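Long-range contacts in fiber (PDB 2QLK), which forms the trimeric head (knob) of the adenovirus 35 fibre, the part that attaches the virus to host cells by binding the receptor CD46: residues 21-25 and 120-124; 86-90 and 174-179. All blocks are in the same frame, centred on the assembly; numbering follows the deposited sequence.

Contact 1: residues 21-25 and 120-124; sequences INTLW and SKAFM
Phe123 and Leu24 bury most of the surface here, 89 and 82 Å² of their own area. Residues 120-123 form a short 3-10 turn, with Phe123 N bonded to Ser120 O at 2.8 Å. The turn sits beside residues 21-25, which are extended from Thr23 onward. The nearest CA atoms, Leu24 and Ser120, are 7.2 Å apart, and no hydrogen bond joins the segments. The CA-CB bond of Phe123 (chi1 m, chi2 86°) points toward residues 21-25, and the ring lies against Leu24. Leu24 CB lies over one face of that ring in a CH-pi contact, 3.6 Å from the centroid and 12° off the normal. The ring edge meets backbone: Phe123 CZ is 3.3 Å from both Asn22 C and Thr23 N. In the fibre knob, a beta sandwich, strand 23-25 lies between strands 45-54 and 106-107. The 3-10 turn belongs to the long connection from 106-107 to strand 142-150. Leu24 (chi1 t, chi2 p) brings CD2 to 3.6 Å from Phe123 CB, and its CD1 is 3.9 Å from Ser120 OG. Asn22 turns its amide to Lys53, through ND2 to Lys53 O. Trp25 packs on Ile208 of a neighbouring subunit of the trimer.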
loop_
_atom_site.group_PDB
_atom_site.type_symbol
_atom_site.label_atom_id
_atom_site.label_comp_id
_atom_site.label_asym_id
_atom_site.label_seq_id
_atom_site.Cartn_x
_atom_site.Cartn_y
_atom_site.Cartn_z
ATOM N N ILE A 21 18.879 -3.005 -11.768
ATOM C CA ILE A 21 18.578 -4.190 -12.581
ATOM C C ILE A 21 17.854 -5.250 -11.748
ATOM O O ILE A 21 17.936 -6.449 -12.020
ATOM C CB ILE A 21 19.871 -4.797 -13.226
ATOM C CG1 ILE A 21 19.483 -5.697 -14.404
ATOM C CG2 ILE A 21 20.673 -5.608 -12.199
ATOM C CD1 ILE A 21 20.673 -6.281 -15.157
ATOM N N ASN A 22 17.130 -4.780 -10.737
ATOM C CA ASN A 22 16.381 -5.650 -9.842
ATOM C C ASN A 22 14.893 -5.442 -10.086
ATOM O O ASN A 22 14.103 -5.307 -9.150
ATOM C CB ASN A 22 16.724 -5.311 -8.395
ATOM C CG ASN A 22 16.397 -3.876 -8.045
ATOM O OD1 ASN A 22 16.877 -2.941 -8.690
ATOM N ND2 ASN A 22 15.574 -3.690 -7.016
ATOM N N THR A 23 14.514 -5.437 -11.357
ATOM C CA THR A 23 13.131 -5.220 -11.720
ATOM C C THR A 23 12.643 -6.089 -12.886
ATOM O O THR A 23 13.212 -6.076 -13.984
ATOM C CB THR A 23 12.911 -3.712 -12.011
ATOM O OG1 THR A 23 11.690 -3.516 -12.740
ATOM C CG2 THR A 23 14.090 -3.151 -12.794
ATOM N N LEU A 24 11.592 -6.860 -12.617
ATOM C CA LEU A 24 10.971 -7.747 -13.595
ATOM C C LEU A 24 9.589 -7.157 -13.943
ATOM O O LEU A 24 8.770 -6.928 -13.051
ATOM C CB LEU A 24 10.825 -9.132 -12.975
ATOM C CG LEU A 24 10.434 -10.336 -13.814
ATOM C CD1 LEU A 24 11.436 -10.546 -14.961
ATOM C CD2 LEU A 24 10.406 -11.557 -12.895
ATOM N N TRP A 25 9.323 -6.895 -15.221
ATOM C CA TRP A 25 8.044 -6.295 -15.587
ATOM C C TRP A 25 7.575 -6.577 -16.996
ATOM O O TRP A 25 8.285 -7.184 -17.810
ATOM C CB TRP A 25 8.104 -4.773 -15.379
ATOM C CG TRP A 25 9.057 -4.053 -16.310
ATOM C CD1 TRP A 25 10.061 -4.611 -17.046
ATOM C CD2 TRP A 25 9.098 -2.642 -16.586
ATOM N NE1 TRP A 25 10.722 -3.644 -17.761
ATOM C CE2 TRP A 25 10.155 -2.427 -17.499
ATOM C CE3 TRP A 25 8.346 -1.543 -16.152
ATOM C CZ2 TRP A 25 10.484 -1.153 -17.989
ATOM C CZ3 TRP A 25 8.675 -0.267 -16.642
ATOM C CH2 TRP A 25 9.737 -0.090 -17.552
ATOM N N SER A 120 15.162 -14.387 -12.369
ATOM C CA SER A 120 13.721 -14.255 -12.190
ATOM C C SER A 120 13.275 -14.950 -10.910
ATOM O O SER A 120 12.322 -14.509 -10.256
ATOM C CB SER A 120 12.973 -14.835 -13.393
ATOM O OG SER A 120 13.182 -14.033 -14.540
ATOM N N LYS A 121 13.978 -16.028 -10.556
ATOM C CA LYS A 121 13.678 -16.797 -9.353
ATOM C C LYS A 121 13.641 -15.904 -8.095
ATOM O O LYS A 121 12.877 -16.153 -7.164
ATOM C CB LYS A 121 14.721 -17.906 -9.173
ATOM C CG LYS A 121 14.374 -18.915 -8.088
ATOM C CD LYS A 121 15.377 -20.056 -8.026
ATOM C CE LYS A 121 16.702 -19.617 -7.415
ATOM N NZ LYS A 121 16.584 -19.329 -5.955
ATOM N N ALA A 122 14.452 -14.854 -8.077
ATOM C CA ALA A 122 14.487 -13.964 -6.925
ATOM C C ALA A 122 13.257 -13.041 -6.858
ATOM O O ALA A 122 13.047 -12.341 -5.871
ATOM C CB ALA A 122 15.764 -13.156 -6.950
ATOM N N PHE A 123 12.452 -13.042 -7.914
ATOM C CA PHE A 123 11.240 -12.238 -7.953
ATOM C C PHE A 123 10.035 -13.112 -7.647
ATOM O O PHE A 123 8.905 -12.638 -7.639
ATOM C CB PHE A 123 11.030 -11.624 -9.338
ATOM C CG PHE A 123 12.020 -10.564 -9.695
ATOM C CD1 PHE A 123 13.251 -10.904 -10.270
ATOM C CD2 PHE A 123 11.720 -9.217 -9.474
ATOM C CE1 PHE A 123 14.176 -9.909 -10.626
ATOM C CE2 PHE A 123 12.621 -8.212 -9.819
ATOM C CZ PHE A 123 13.864 -8.557 -10.402
ATOM N N MET A 124 10.274 -14.390 -7.393
ATOM C CA MET A 124 9.185 -15.324 -7.150
ATOM C C MET A 124 8.745 -15.400 -5.699
ATOM O O MET A 124 9.535 -15.143 -4.788
ATOM C CB MET A 124 9.607 -16.716 -7.625
ATOM C CG MET A 124 9.930 -16.798 -9.114
ATOM S SD MET A 124 8.423 -16.700 -10.163
ATOM C CE MET A 124 8.686 -15.201 -10.939
#

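Contact 2: residues 86-90 and 174-179; sequences LYFDS and NVAYAI
Five backbone hydrogen bonds join residues 86-90 to residues 174-179. The segments lie on strands 79-88 and 177-186, antiparallel neighbours in a four-stranded sheet of the knob's beta sandwich, and the pairing includes a classic beta bulge. At the bulge Ala176 and Tyr177 both face Phe88: Phe88 O accepts from Ala176 N at 2.6 Å and from Tyr177 N at 3.0 Å. The helix-like psi of Ala176 (-25°) lets both amides turn to one carbonyl. Phe88 N donates a hydrogen bond to Tyr177 O at 2.8 Å. Further along, Leu86 N reaches Ile179 O at 2.7 Å and Ile179 N reaches Leu86 O at 2.9 Å. Leu86-Ile179 and Phe88-Tyr177 are thus hydrogen-bonded pairs. Tyr87-Ala178, with CA atoms 4.5 Å apart, is the non-hydrogen-bonded pair between them. The axes of segments 86-88 and 177-179 approach to 4.6 Å, with 164° between their N-to-C directions.

Leu86, Phe88, Tyr177 and Ile179 share one sheet face. There Phe88 (chi1 m) sets CE1 3.9 Å from Ile179 CG1, and Phe88 CB is 3.9 Å from Tyr177 CB. On the other face Tyr87 CD1 lies 3.8 Å from Ala178 CB and 4.0 Å from Val175 CG1. At the bulge itself, Ala176 CB sits 3.1 Å from Ser90 N.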
loop_
_atom_site.group_PDB
_atom_site.type_symbol
_atom_site.label_atom_id
_atom_site.label_comp_id
_atom_site.label_asym_id
_atom_site.label_seq_id
_atom_site.Cartn_x
_atom_site.Cartn_y
_atom_site.Cartn_z
ATOM N N LEU A 86 -0.783 -16.353 -13.575
ATOM C CA LEU A 86 0.582 -16.402 -14.039
ATOM C C LEU A 86 1.221 -17.652 -13.445
ATOM O O LEU A 86 1.177 -17.854 -12.236
ATOM C CB LEU A 86 1.370 -15.179 -13.587
ATOM C CG LEU A 86 0.869 -13.762 -13.874
ATOM C CD1 LEU A 86 2.075 -12.837 -14.076
ATOM C CD2 LEU A 86 -0.003 -13.745 -15.072
ATOM N N TYR A 87 1.797 -18.503 -14.292
ATOM C CA TYR A 87 2.460 -19.704 -13.788
ATOM C C TYR A 87 3.926 -19.597 -14.196
ATOM O O TYR A 87 4.238 -19.230 -15.336
ATOM C CB TYR A 87 1.822 -20.964 -14.369
ATOM C CG TYR A 87 0.363 -21.165 -14.004
ATOM C CD1 TYR A 87 -0.024 -21.403 -12.691
ATOM C CD2 TYR A 87 -0.632 -21.129 -14.982
ATOM C CE1 TYR A 87 -1.378 -21.606 -12.357
ATOM C CE2 TYR A 87 -1.986 -21.336 -14.666
ATOM C CZ TYR A 87 -2.347 -21.574 -13.353
ATOM O OH TYR A 87 -3.675 -21.804 -13.039
ATOM N N PHE A 88 4.821 -19.908 -13.263
ATOM C CA PHE A 88 6.258 -19.810 -13.509
ATOM C C PHE A 88 6.987 -21.129 -13.288
ATOM O O PHE A 88 6.552 -21.965 -12.497
ATOM C CB PHE A 88 6.880 -18.790 -12.565
ATOM C CG PHE A 88 6.314 -17.415 -12.698
ATOM C CD1 PHE A 88 5.177 -17.049 -11.971
ATOM C CD2 PHE A 88 6.910 -16.484 -13.556
ATOM C CE1 PHE A 88 4.635 -15.765 -12.095
ATOM C CE2 PHE A 88 6.388 -15.213 -13.689
ATOM C CZ PHE A 88 5.243 -14.849 -12.953
ATOM N N ASP A 89 8.111 -21.296 -13.979
ATOM C CA ASP A 89 8.905 -22.497 -13.821
ATOM C C ASP A 89 9.960 -22.237 -12.745
ATOM O O ASP A 89 10.027 -21.140 -12.182
ATOM C CB ASP A 89 9.564 -22.911 -15.149
ATOM C CG ASP A 89 10.515 -21.867 -15.692
ATOM O OD1 ASP A 89 11.443 -21.458 -14.967
ATOM O OD2 ASP A 89 10.342 -21.463 -16.858
ATOM N N SER A 90 10.765 -23.262 -12.467
ATOM C CA SER A 90 11.808 -23.224 -11.449
ATOM C C SER A 90 12.786 -22.070 -11.611
ATOM O O SER A 90 13.290 -21.532 -10.626
ATOM C CB SER A 90 12.567 -24.557 -11.454
ATOM O OG SER A 90 13.562 -24.594 -10.448
ATOM N N ASN A 174 5.459 -28.405 -14.816
ATOM C CA ASN A 174 6.569 -28.156 -13.914
ATOM C C ASN A 174 6.414 -26.723 -13.383
ATOM O O ASN A 174 7.372 -25.948 -13.360
ATOM C CB ASN A 174 7.900 -28.319 -14.668
ATOM C CG ASN A 174 8.987 -28.983 -13.826
ATOM O OD1 ASN A 174 10.081 -29.270 -14.317
ATOM N ND2 ASN A 174 8.688 -29.229 -12.554
ATOM N N VAL A 175 5.188 -26.374 -12.987
ATOM C CA VAL A 175 4.895 -25.055 -12.420
ATOM C C VAL A 175 5.627 -24.951 -11.072
ATOM O O VAL A 175 5.297 -25.662 -10.132
ATOM C CB VAL A 175 3.375 -24.875 -12.149
ATOM C CG1 VAL A 175 3.125 -23.537 -11.477
ATOM C CG2 VAL A 175 2.583 -24.980 -13.435
ATOM N N ALA A 176 6.625 -24.084 -10.983
ATOM C CA ALA A 176 7.372 -23.911 -9.748
ATOM C C ALA A 176 6.781 -22.789 -8.877
ATOM O O ALA A 176 6.981 -22.782 -7.656
ATOM C CB ALA A 176 8.814 -23.585 -10.066
ATOM N N TYR A 177 6.077 -21.843 -9.509
ATOM C CA TYR A 177 5.471 -20.700 -8.807
ATOM C C TYR A 177 4.198 -20.249 -9.507
ATOM O O TYR A 177 4.009 -20.528 -10.685
ATOM C CB TYR A 177 6.441 -19.527 -8.782
ATOM C CG TYR A 177 7.778 -19.882 -8.218
ATOM C CD1 TYR A 177 7.966 -19.987 -6.845
ATOM C CD2 TYR A 177 8.857 -20.158 -9.058
ATOM C CE1 TYR A 177 9.194 -20.357 -6.316
ATOM C CE2 TYR A 177 10.091 -20.530 -8.541
ATOM C CZ TYR A 177 10.250 -20.627 -7.170
ATOM O OH TYR A 177 11.467 -20.983 -6.645
ATOM N N ALA A 178 3.327 -19.554 -8.779
ATOM C CA ALA A 178 2.085 -19.047 -9.354
ATOM C C ALA A 178 1.661 -17.730 -8.688
ATOM O O ALA A 178 1.838 -17.538 -7.486
ATOM C CB ALA A 178 0.961 -20.087 -9.218
ATOM N N ILE A 179 1.114 -16.832 -9.501
ATOM C CA ILE A 179 0.601 -15.546 -9.067
ATOM C C ILE A 179 -0.691 -15.393 -9.858
ATOM O O ILE A 179 -0.673 -15.390 -11.102
ATOM C CB ILE A 179 1.535 -14.394 -9.445
ATOM C CG1 ILE A 179 2.891 -14.583 -8.770
ATOM C CG2 ILE A 179 0.894 -13.050 -9.034
ATOM C CD1 ILE A 179 3.849 -13.414 -8.985
#

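Contacts 1 and 2 lie with their centres about 14 Å apart and touch directly. Their segments alternate along the chain: 21-25, 86-90, 120-124, 174-179. Segment 120-124 joins them. Phe123 packs on strand 23-25, while Met124 packs on the sheet face bearing Phe88 and Tyr177. Met124 SD is 3.4 Å from Phe88 CG, and Met124 CG is 3.5 Å from Tyr177 CD2. Lys121 adds CD 3.6 Å from Ser90 O and CG 3.8 Å from Tyr177 OH. The loop thus bridges strands from two different sheets of the knob. Contact 1 also reaches a neighbouring subunit, whereas contact 2 is touched by no other chain of the trimer.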